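Local coordinates for protein thiamin pyrophosphokinase (Geobacillus thermodenitrificans, PDB 3K94) that catalyses the transfer of a pyrophosphate group from ATP to thiamine, producing thiamine diphosphate, the cofactor form of vitamin B1, at residues G111-L116 and N131-H136; E125-Q130 and A147-V152; T79-A84 and F99-G104; G195-S198 and I203-M206. One frame throughout, in Å; residues are numbered along the deposited sequence.

Contact 1: G111-L116 and N131-H136; sequences GNVELL and NVLTVH
In the helix-on-sheet layer of this fold, Val113 and Leu116 of helix 106-118 pack on Leu133 and Val135 of strand 131-136. The two segments run with their N-to-C directions 42° apart, and their axes come within 8.8 Å. Leu116 does most of the work. Its CD2 branch reaches the strand beside Leu133, 3.9 Å from Leu133 CD2, and the two leucines cross obliquely. Leu133 can meet it because its CG lies anti to the backbone N (chi1 -178°), which carries the branched end away from the strand toward the helix. One turn back along the helix, Val113 CG2 touches the other methyl of the same leucine, at 4.2 Å from Leu133 CD1, so that Leu133 is approached through both of its branches. Val135 extends the row: its CG2 packs 3.9 Å from Leu116 CB and also rests 3.5 Å from the carbonyl Leu116 O, so that side chain meets helix backbone as well as side chain. Val113 and Leu133 additionally pack on Phe110 of the second subunit, which places this apolar seam beside the dimer interface. The same helix joins the parallel neighbours 97-99 and 125-128, and by also reaching the antiparallel strand 131-136 it extends its cover one strand beyond its own β-α-β crossover.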
loop_
_atom_site.group_PDB
_atom_site.type_symbol
_atom_site.label_atom_id
_atom_site.label_comp_id
_atom_site.label_asym_id
_atom_site.label_seq_id
_atom_site.Cartn_x
_atom_site.Cartn_y
_atom_site.Cartn_z
ATOM N N GLY B 111 6.959 4.689 0.416
ATOM C CA GLY B 111 7.939 5.588 0.993
ATOM C C GLY B 111 7.524 5.986 2.391
ATOM O O GLY B 111 8.339 5.992 3.306
ATOM N N ASN B 112 6.242 6.304 2.557
ATOM C CA ASN B 112 5.700 6.616 3.872
ATOM C C ASN B 112 5.826 5.482 4.887
ATOM O O ASN B 112 6.120 5.739 6.051
ATOM C CB ASN B 112 4.257 7.102 3.750
ATOM C CG ASN B 112 4.193 8.489 3.165
ATOM O OD1 ASN B 112 5.132 9.258 3.336
ATOM N ND2 ASN B 112 3.105 8.821 2.478
ATOM N N VAL B 113 5.619 4.239 4.447
ATOM C CA VAL B 113 5.817 3.071 5.316
ATOM C C VAL B 113 7.295 2.946 5.730
ATOM O O VAL B 113 7.598 2.598 6.872
ATOM C CB VAL B 113 5.343 1.753 4.646
ATOM C CG1 VAL B 113 5.758 0.556 5.469
ATOM C CG2 VAL B 113 3.822 1.744 4.465
ATOM N N GLU B 114 8.213 3.242 4.809
ATOM C CA GLU B 114 9.641 3.246 5.145
ATOM C C GLU B 114 9.974 4.278 6.233
ATOM O O GLU B 114 10.857 4.050 7.063
ATOM C CB GLU B 114 10.506 3.456 3.895
ATOM C CG GLU B 114 10.383 2.309 2.878
ATOM C CD GLU B 114 10.791 0.957 3.459
ATOM O OE1 GLU B 114 11.872 0.872 4.082
ATOM O OE2 GLU B 114 10.038 -0.027 3.281
ATOM N N LEU B 115 9.263 5.405 6.231
ATOM C CA LEU B 115 9.392 6.401 7.301
ATOM C C LEU B 115 8.945 5.832 8.646
ATOM O O LEU B 115 9.620 6.008 9.658
ATOM C CB LEU B 115 8.571 7.655 6.985
ATOM C CG LEU B 115 9.161 8.638 5.980
ATOM C CD1 LEU B 115 8.109 9.639 5.538
ATOM C CD2 LEU B 115 10.331 9.351 6.623
ATOM N N LEU B 116 7.805 5.148 8.668
ATOM C CA LEU B 116 7.388 4.487 9.896
ATOM C C LEU B 116 8.465 3.507 10.393
ATOM O O LEU B 116 8.753 3.430 11.596
ATOM C CB LEU B 116 6.036 3.795 9.715
ATOM C CG LEU B 116 4.823 4.675 10.050
ATOM C CD1 LEU B 116 4.872 5.972 9.273
ATOM C CD2 LEU B 116 3.516 3.927 9.789
ATOM N N ASN B 131 -8.320 2.252 7.109
ATOM C CA ASN B 131 -7.135 1.582 7.630
ATOM C C ASN B 131 -6.433 2.354 8.717
ATOM O O ASN B 131 -6.448 3.575 8.725
ATOM C CB ASN B 131 -6.100 1.398 6.521
ATOM C CG ASN B 131 -6.627 0.599 5.341
ATOM O OD1 ASN B 131 -6.488 -0.620 5.302
ATOM N ND2 ASN B 131 -7.212 1.288 4.365
ATOM N N VAL B 132 -5.762 1.628 9.593
ATOM C CA VAL B 132 -4.727 2.210 10.411
ATOM C C VAL B 132 -3.551 1.258 10.304
ATOM O O VAL B 132 -3.678 0.065 10.538
ATOM C CB VAL B 132 -5.161 2.430 11.884
ATOM C CG1 VAL B 132 -5.746 1.154 12.457
ATOM C CG2 VAL B 132 -3.978 2.870 12.715
ATOM N N LEU B 133 -2.404 1.793 9.915
ATOM C CA LEU B 133 -1.225 0.971 9.693
ATOM C C LEU B 133 -0.136 1.421 10.646
ATOM O O LEU B 133 0.079 2.620 10.831
ATOM C CB LEU B 133 -0.781 1.053 8.219
ATOM C CG LEU B 133 0.427 0.237 7.736
ATOM C CD1 LEU B 133 0.381 0.092 6.228
ATOM C CD2 LEU B 133 1.742 0.900 8.165
ATOM N N THR B 134 0.511 0.446 11.280
ATOM C CA THR B 134 1.553 0.696 12.259
ATOM C C THR B 134 2.641 -0.368 12.131
ATOM O O THR B 134 2.386 -1.483 11.665
ATOM C CB THR B 134 1.012 0.668 13.716
ATOM O OG1 THR B 134 0.332 -0.575 13.974
ATOM C CG2 THR B 134 0.061 1.825 13.972
ATOM N N VAL B 135 3.855 -0.020 12.545
ATOM C CA VAL B 135 4.953 -0.985 12.584
ATOM C C VAL B 135 5.522 -1.014 13.999
ATOM O O VAL B 135 5.467 -0.011 14.714
ATOM C CB VAL B 135 6.059 -0.657 11.547
ATOM C CG1 VAL B 135 5.469 -0.611 10.127
ATOM C CG2 VAL B 135 6.721 0.652 11.889
ATOM N N HIS B 136 6.066 -2.156 14.403
ATOM C CA HIS B 136 6.421 -2.362 15.806
ATOM C C HIS B 136 7.740 -3.101 16.009
ATOM O O HIS B 136 8.077 -4.026 15.259
ATOM C CB HIS B 136 5.308 -3.142 16.517
ATOM C CG HIS B 136 3.986 -2.449 16.499
ATOM N ND1 HIS B 136 3.021 -2.707 15.548
ATOM C CD2 HIS B 136 3.473 -1.490 17.304
ATOM C CE1 HIS B 136 1.968 -1.942 15.773
ATOM N NE2 HIS B 136 2.222 -1.185 16.825
#

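Contact 2: E125-Q130 and A147-V152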
loop_
_atom_site.group_PDB
_atom_site.type_symbol
_atom_site.label_atom_id
_atom_site.label_comp_id
_atom_site.label_asym_id
_atom_site.label_seq_id
_atom_site.Cartn_x
_atom_site.Cartn_y
_atom_site.Cartn_z
ATOM N N GLU B 125 1.031 6.376 13.410
ATOM C CA GLU B 125 0.033 5.615 12.653
ATOM C C GLU B 125 -0.140 6.240 11.275
ATOM O O GLU B 125 -0.156 7.452 11.133
ATOM C CB GLU B 125 -1.338 5.634 13.330
ATOM C CG GLU B 125 -1.391 5.207 14.787
ATOM C CD GLU B 125 -2.831 5.118 15.299
ATOM O OE1 GLU B 125 -3.682 5.914 14.849
ATOM O OE2 GLU B 125 -3.117 4.242 16.139
ATOM N N ILE B 126 -0.281 5.420 10.251
ATOM C CA ILE B 126 -0.853 5.915 9.010
ATOM C C ILE B 126 -2.351 5.617 9.043
ATOM O O ILE B 126 -2.772 4.477 9.316
ATOM C CB ILE B 126 -0.198 5.239 7.786
ATOM C CG1 ILE B 126 1.238 5.747 7.616
ATOM C CG2 ILE B 126 -1.026 5.489 6.533
ATOM C CD1 ILE B 126 2.027 5.039 6.510
ATOM N N VAL B 127 -3.164 6.625 8.768
ATOM C CA VAL B 127 -4.609 6.465 8.860
ATOM C C VAL B 127 -5.327 6.961 7.616
ATOM O O VAL B 127 -5.048 8.059 7.126
ATOM C CB VAL B 127 -5.164 7.298 10.030
ATOM C CG1 VAL B 127 -6.685 7.115 10.133
ATOM C CG2 VAL B 127 -4.434 6.944 11.325
ATOM N N ASP B 128 -6.243 6.149 7.095
ATOM C CA ASP B 128 -7.172 6.627 6.070
ATOM C C ASP B 128 -8.597 6.157 6.372
ATOM O O ASP B 128 -8.844 5.578 7.424
ATOM C CB ASP B 128 -6.672 6.355 4.628
ATOM C CG ASP B 128 -6.838 4.891 4.177
ATOM O OD1 ASP B 128 -7.479 4.087 4.883
ATOM O OD2 ASP B 128 -6.318 4.559 3.085
ATOM N N ARG B 129 -9.546 6.439 5.494
ATOM C CA ARG B 129 -10.937 6.104 5.814
ATOM C C ARG B 129 -11.169 4.633 6.160
ATOM O O ARG B 129 -12.205 4.300 6.723
ATOM C CB ARG B 129 -11.870 6.489 4.666
ATOM C CG ARG B 129 -11.521 5.818 3.356
ATOM C CD ARG B 129 -12.456 6.248 2.246
ATOM N NE ARG B 129 -12.137 5.562 0.999
ATOM C CZ ARG B 129 -12.881 5.641 -0.092
ATOM N NH1 ARG B 129 -13.981 6.377 -0.076
ATOM N NH2 ARG B 129 -12.531 4.986 -1.185
ATOM N N GLN B 130 -10.218 3.759 5.828
ATOM C CA GLN B 130 -10.446 2.315 5.924
ATOM C C GLN B 130 -9.358 1.548 6.660
ATOM O O GLN B 130 -9.448 0.309 6.781
ATOM C CB GLN B 130 -10.520 1.698 4.517
ATOM C CG GLN B 130 -11.851 1.731 3.876
ATOM C CD GLN B 130 -11.843 1.000 2.540
ATOM O OE1 GLN B 130 -11.586 1.599 1.501
ATOM N NE2 GLN B 130 -12.122 -0.303 2.568
ATOM N N ALA B 147 -14.866 0.297 16.758
ATOM C CA ALA B 147 -15.964 0.174 15.809
ATOM C C ALA B 147 -15.526 0.396 14.360
ATOM O O ALA B 147 -16.115 -0.169 13.440
ATOM C CB ALA B 147 -17.091 1.135 16.182
ATOM N N ARG B 148 -14.490 1.205 14.156
ATOM C CA ARG B 148 -14.035 1.523 12.798
ATOM C C ARG B 148 -13.348 0.359 12.062
ATOM O O ARG B 148 -13.145 0.426 10.854
ATOM C CB ARG B 148 -13.106 2.745 12.811
ATOM C CG ARG B 148 -13.630 3.939 13.620
ATOM C CD ARG B 148 -12.724 5.168 13.446
ATOM N NE ARG B 148 -12.930 6.188 14.479
ATOM C CZ ARG B 148 -13.873 7.132 14.440
ATOM N NH1 ARG B 148 -14.718 7.198 13.417
ATOM N NH2 ARG B 148 -13.975 8.009 15.433
ATOM N N TYR B 149 -12.985 -0.702 12.777
ATOM C CA TYR B 149 -12.171 -1.755 12.178
ATOM C C TYR B 149 -12.632 -3.141 12.577
ATOM O O TYR B 149 -12.722 -3.450 13.763
ATOM C CB TYR B 149 -10.704 -1.561 12.568
ATOM C CG TYR B 149 -10.234 -0.152 12.327
ATOM C CD1 TYR B 149 -10.116 0.338 11.042
ATOM C CD2 TYR B 149 -9.946 0.702 13.393
ATOM C CE1 TYR B 149 -9.706 1.632 10.804
ATOM C CE2 TYR B 149 -9.527 2.011 13.170
ATOM C CZ TYR B 149 -9.412 2.465 11.874
ATOM O OH TYR B 149 -9.010 3.747 11.628
ATOM N N CYS B 150 -12.926 -3.972 11.582
ATOM C CA CYS B 150 -13.299 -5.364 11.821
ATOM C C CYS B 150 -12.113 -6.304 11.652
ATOM O O CYS B 150 -12.046 -7.356 12.273
ATOM C CB CYS B 150 -14.411 -5.798 10.857
ATOM S SG CYS B 150 -15.929 -4.841 11.016
ATOM N N TYR B 151 -11.178 -5.932 10.793
ATOM C CA TYR B 151 -10.122 -6.855 10.425
ATOM C C TYR B 151 -8.774 -6.453 11.005
ATOM O O TYR B 151 -8.478 -5.264 11.135
ATOM C CB TYR B 151 -10.042 -6.952 8.914
ATOM C CG TYR B 151 -11.406 -6.981 8.249
ATOM C CD1 TYR B 151 -12.280 -8.053 8.434
ATOM C CD2 TYR B 151 -11.816 -5.939 7.436
ATOM C CE1 TYR B 151 -13.535 -8.074 7.820
ATOM C CE2 TYR B 151 -13.055 -5.955 6.816
ATOM C CZ TYR B 151 -13.908 -7.019 7.009
ATOM O OH TYR B 151 -15.134 -7.002 6.391
ATOM N N VAL B 152 -7.971 -7.451 11.361
ATOM C CA VAL B 152 -6.602 -7.231 11.812
ATOM C C VAL B 152 -5.661 -8.140 11.027
ATOM O O VAL B 152 -5.923 -9.334 10.868
ATOM C CB VAL B 152 -6.438 -7.494 13.327
ATOM C CG1 VAL B 152 -5.028 -7.115 13.796
ATOM C CG2 VAL B 152 -7.478 -6.717 14.116
HETATM O O HOH W 1 -10.506 4.437 9.336
HETATM O O HOH W 2 -12.497 2.592 9.349
#
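Gln130 and Tyr149 mark the closest backbone approach, with their CA atoms 7.7 Å apart, where the turn closing the β-hairpin of strands 125-128 and 131-136 faces the loop leading into strand 151-156. Within the hairpin connection lies an Asx turn: Gln130 N donates to Asp128 OD1 at 2.9 Å, reaching the oxygen from above the carboxylate plane, 37° out of it. Asp128 OD1 also accepts from Asn131 ND2, while OD2 is held by Thr102, so both carboxylate oxygens are engaged. Across the gap the Tyr149 ring presents its edge: Gln130 C lies there, near the ring plane, 4.2 Å from Tyr149 CE1. One face of that ring is covered by its neighbour Arg148, whose CB sits over the centre. Val127 CG1 makes a loose contact with the phenol oxygen. Direct contact is slight, only 96 Å² being buried, and water supplies the polar links. The loop then enters its strand through a classic β bulge, Cys150 and Tyr151 both facing Ser209, with Cys150 tied to Cys214 by a disulfide. One water donates to Asp128 O and bonds Tyr149 OH at 2.8 Å; a second donates to both Arg129 O and Arg148 O, lying 2.7 Å from Arg148 O.

Contact 3: T79-A84 and F99-G104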
loop_
_atom_site.group_PDB
_atom_site.type_symbol
_atom_site.label_atom_id
_atom_site.label_comp_id
_atom_site.label_asym_id
_atom_site.label_seq_id
_atom_site.Cartn_x
_atom_site.Cartn_y
_atom_site.Cartn_z
ATOM N N THR B 79 10.865 14.084 0.908
ATOM C CA THR B 79 9.473 14.431 0.656
ATOM C C THR B 79 9.000 15.388 1.745
ATOM O O THR B 79 9.621 15.500 2.801
ATOM C CB THR B 79 8.551 13.197 0.625
ATOM O OG1 THR B 79 8.530 12.585 1.914
ATOM C CG2 THR B 79 9.036 12.178 -0.403
ATOM N N ASP B 80 7.895 16.070 1.483
ATOM C CA ASP B 80 7.328 16.993 2.450
ATOM C C ASP B 80 6.806 16.277 3.694
ATOM O O ASP B 80 6.859 16.822 4.792
ATOM C CB ASP B 80 6.232 17.823 1.786
ATOM C CG ASP B 80 6.768 18.649 0.629
ATOM O OD1 ASP B 80 7.957 19.027 0.684
ATOM O OD2 ASP B 80 6.018 18.911 -0.336
HETATM N N MSE B 81 6.296 15.060 3.516
HETATM C CA MSE B 81 5.829 14.271 4.637
HETATM C C MSE B 81 7.010 13.915 5.541
HETATM O O MSE B 81 6.902 13.923 6.775
HETATM C CB MSE B 81 5.160 12.993 4.132
HETATM C CG MSE B 81 4.600 12.125 5.236
HETATM SE SE MSE B 81 3.080 12.984 6.102
HETATM C CE MSE B 81 1.739 12.903 4.694
ATOM N N GLU B 82 8.138 13.600 4.916
ATOM C CA GLU B 82 9.342 13.228 5.644
ATOM C C GLU B 82 9.841 14.379 6.515
ATOM O O GLU B 82 10.077 14.201 7.707
ATOM C CB GLU B 82 10.456 12.795 4.685
ATOM C CG GLU B 82 11.786 12.610 5.386
ATOM C CD GLU B 82 12.822 11.930 4.518
ATOM O OE1 GLU B 82 12.714 12.020 3.280
ATOM O OE2 GLU B 82 13.747 11.307 5.075
ATOM N N ILE B 83 9.988 15.563 5.932
ATOM C CA ILE B 83 10.448 16.682 6.746
ATOM C C ILE B 83 9.447 16.981 7.851
ATOM O O ILE B 83 9.849 17.267 8.989
ATOM C CB ILE B 83 10.823 17.957 5.930
ATOM C CG1 ILE B 83 9.662 18.447 5.065
ATOM C CG2 ILE B 83 12.044 17.693 5.056
ATOM C CD1 ILE B 83 10.064 19.573 4.125
ATOM N N ALA B 84 8.152 16.874 7.536
ATOM C CA ALA B 84 7.128 17.071 8.567
ATOM C C ALA B 84 7.292 16.056 9.697
ATOM O O ALA B 84 7.294 16.407 10.870
ATOM C CB ALA B 84 5.712 17.011 7.969
ATOM N N PHE B 99 -2.289 11.455 7.882
ATOM C CA PHE B 99 -3.477 11.385 7.058
ATOM C C PHE B 99 -3.089 11.835 5.658
ATOM O O PHE B 99 -2.074 12.499 5.480
ATOM C CB PHE B 99 -4.556 12.320 7.603
ATOM C CG PHE B 99 -4.983 12.011 9.012
ATOM C CD1 PHE B 99 -4.351 12.600 10.084
ATOM C CD2 PHE B 99 -6.011 11.111 9.262
ATOM C CE1 PHE B 99 -4.738 12.321 11.385
ATOM C CE2 PHE B 99 -6.403 10.825 10.547
ATOM C CZ PHE B 99 -5.766 11.435 11.620
ATOM N N GLY B 100 -3.896 11.483 4.663
ATOM C CA GLY B 100 -3.570 11.833 3.293
ATOM C C GLY B 100 -2.244 11.235 2.836
ATOM O O GLY B 100 -1.574 11.779 1.963
ATOM N N ALA B 101 -1.864 10.110 3.422
ATOM C CA ALA B 101 -0.592 9.488 3.078
ATOM C C ALA B 101 -0.769 8.203 2.240
ATOM O O ALA B 101 0.201 7.503 1.977
ATOM C CB ALA B 101 0.227 9.213 4.346
ATOM N N THR B 102 -2.005 7.911 1.829
ATOM C CA THR B 102 -2.294 6.725 1.038
ATOM C C THR B 102 -2.968 7.085 -0.283
ATOM O O THR B 102 -3.439 8.211 -0.476
ATOM C CB THR B 102 -3.225 5.721 1.782
ATOM O OG1 THR B 102 -4.521 6.305 1.971
ATOM C CG2 THR B 102 -2.642 5.295 3.119
ATOM N N GLY B 103 -3.029 6.113 -1.184
ATOM C CA GLY B 103 -3.709 6.299 -2.456
ATOM C C GLY B 103 -2.848 6.904 -3.556
ATOM O O GLY B 103 -1.770 7.442 -3.290
ATOM N N GLY B 104 -3.323 6.808 -4.799
ATOM C CA GLY B 104 -2.631 7.413 -5.923
ATOM C C GLY B 104 -1.368 6.657 -6.296
ATOM O O GLY B 104 -1.406 5.457 -6.512
#
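Met81 and Ala101 hold the closest backbone points, with CA atoms 8.2 Å apart, where the first turn of helix 80-88 faces the glycine-containing loop between strand 97-99 and helix 106-118. Thr79, the N-cap just before the helix, accepts from Glu82 N through its OG1 at 3.2 Å. Gly100 adopts a positive phi of 60° as the chain leaves the strand, and the loop then continues through Ala101. The contact is carried by the terminal methyl of a single side chain, that of selenomethionine Met81. Its CG runs anti to the backbone N, and the chain then bends at chi2 and chi3, both close to +70°, which delivers CE to the loop. There the methyl lies 4.0 Å from Ala101 CB and 3.9 Å from the carbonyl Phe99 O, with Gly100 O a little farther off. It therefore meets one apolar group and the polar backbone at the end of the strand. Asn112 of helix 106-118 touches the stem of Met81 and holds the loop itself, so the side chain is enclosed between two helices and the loop. The methyl makes the buried contact between helix and loop by van der Waals packing. Bound to selenium, it offers no conventional hydrogen-bond donor, so its approach to Phe99 O is one of packing, whereas Ala101 O takes its bond from Asn112 ND2.

Contact 4: G195-S198 and I203-M206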
loop_
_atom_site.group_PDB
_atom_site.type_symbol
_atom_site.label_atom_id
_atom_site.label_comp_id
_atom_site.label_asym_id
_atom_site.label_seq_id
_atom_site.Cartn_x
_atom_site.Cartn_y
_atom_site.Cartn_z
ATOM N N GLY B 195 -7.259 -6.865 23.685
ATOM C CA GLY B 195 -6.328 -7.965 23.517
ATOM C C GLY B 195 -4.907 -7.461 23.430
ATOM O O GLY B 195 -4.667 -6.259 23.522
ATOM N N THR B 196 -3.966 -8.383 23.261
ATOM C CA THR B 196 -2.567 -8.024 23.103
ATOM C C THR B 196 -1.923 -8.790 21.950
ATOM O O THR B 196 -2.405 -9.861 21.552
ATOM C CB THR B 196 -1.769 -8.352 24.381
ATOM O OG1 THR B 196 -1.954 -9.728 24.710
ATOM C CG2 THR B 196 -2.254 -7.514 25.551
ATOM N N PHE B 197 -0.851 -8.224 21.405
ATOM C CA PHE B 197 0.098 -8.987 20.606
ATOM C C PHE B 197 1.477 -8.736 21.164
ATOM O O PHE B 197 1.742 -7.657 21.672
ATOM C CB PHE B 197 0.015 -8.687 19.090
ATOM C CG PHE B 197 0.330 -7.255 18.694
ATOM C CD1 PHE B 197 -0.637 -6.263 18.793
ATOM C CD2 PHE B 197 1.569 -6.923 18.152
ATOM C CE1 PHE B 197 -0.366 -4.945 18.403
ATOM C CE2 PHE B 197 1.864 -5.602 17.748
ATOM C CZ PHE B 197 0.888 -4.612 17.878
ATOM N N SER B 198 2.347 -9.734 21.102
ATOM C CA SER B 198 3.705 -9.552 21.587
ATOM C C SER B 198 4.649 -10.430 20.803
ATOM O O SER B 198 4.245 -11.443 20.237
ATOM C CB SER B 198 3.806 -9.869 23.088
ATOM O OG SER B 198 3.621 -11.257 23.346
ATOM N N ILE B 203 10.652 -7.337 13.524
ATOM C CA ILE B 203 9.892 -6.127 13.242
ATOM C C ILE B 203 8.591 -6.497 12.555
ATOM O O ILE B 203 8.597 -7.194 11.545
ATOM C CB ILE B 203 10.660 -5.174 12.316
ATOM C CG1 ILE B 203 12.056 -4.885 12.868
ATOM C CG2 ILE B 203 9.884 -3.866 12.118
ATOM C CD1 ILE B 203 12.808 -3.873 12.044
ATOM N N LEU B 204 7.475 -6.011 13.080
ATOM C CA LEU B 204 6.177 -6.514 12.647
ATOM C C LEU B 204 5.211 -5.402 12.281
ATOM O O LEU B 204 5.088 -4.406 13.002
ATOM C CB LEU B 204 5.562 -7.366 13.753
ATOM C CG LEU B 204 4.237 -8.055 13.446
ATOM C CD1 LEU B 204 4.500 -9.285 12.589
ATOM C CD2 LEU B 204 3.529 -8.452 14.732
HETATM N N MSE B 205 4.510 -5.584 11.169
HETATM C CA MSE B 205 3.516 -4.617 10.740
HETATM C C MSE B 205 2.118 -5.058 11.127
HETATM O O MSE B 205 1.746 -6.207 10.911
HETATM C CB MSE B 205 3.596 -4.413 9.224
HETATM C CG MSE B 205 2.526 -3.488 8.686
HETATM SE SE MSE B 205 2.665 -3.139 6.749
HETATM C CE MSE B 205 2.903 -4.960 6.113
HETATM N N MSE B 206 1.339 -4.146 11.702
HETATM C CA MSE B 206 -0.080 -4.415 11.913
HETATM C C MSE B 206 -0.962 -3.503 11.077
HETATM O O MSE B 206 -0.756 -2.298 11.041
HETATM C CB MSE B 206 -0.482 -4.286 13.383
HETATM C CG MSE B 206 -1.988 -4.520 13.590
HETATM SE SE MSE B 206 -2.622 -4.419 15.460
HETATM C CE MSE B 206 -1.979 -2.620 15.937
#
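The ring of Phe197 is met by two side chains of the facing strand, Met206 and Leu204, which lie on the same side of the ring plane near opposite ends of the ring; both come obliquely, neither squarely over the face nor squarely at an edge. The selenium of Met206, a selenomethionine, lies 4.5 Å from the centroid of the Phe197 ring, in a direction 43° off the ring normal, which makes this an oblique Met-aromatic contact. Its closest ring atom is CE1, with Met206 SE 3.7 Å from Phe197 CE1, and the methyl Met206 CE follows at 3.8 Å from the same carbon. At the far end of the ring, Leu204 CD2 reaches Phe197 CD2 at 4.2 Å. Three more aromatic rings meet it: His136 edge-to-face, and Tyr141 and Tyr154 with their planes inclined to it. Met206 reaches the ring with an extended stem, CG anti to the backbone N, that bends only at its last torsion (chi3 56°). The CA atoms of Phe197 and Met206 are 9.8 Å apart, a spacing that fits two sheets packed face to face rather than paired strands. Strand 194-199 is the middle of a three-stranded antiparallel sheet, between 139-144 and 165-167. Strand 204-209 belongs to the large mixed sheet, between 131-136 and 151-156. The antiparallel part of that large sheet and the three-stranded sheet pack as a β-sandwich, probably the thiamine-binding part of the protein.

Contacts 1 and 2 each touch all three others. Strand pairing joins contact 1 to contact 2 through Leu133 N and Ile126 O, 2.8 Å apart, and to contact 4 through His136 N and Leu204 O, also at 2.8 Å. Contact 3 meets contact 2 where Val127 CG1 packs 3.7 Å from Phe99 CE2. Contacts 3 and 4 stand farthest apart, their centres 24 Å from each other and on opposite sides of the chain's centre, one in the catalytic domain and the other in the probable thiamine-binding part. All four have residues that reach the second subunit, contact 4 through Met205 alone, consistent with active sites formed near the dimer interface in this family.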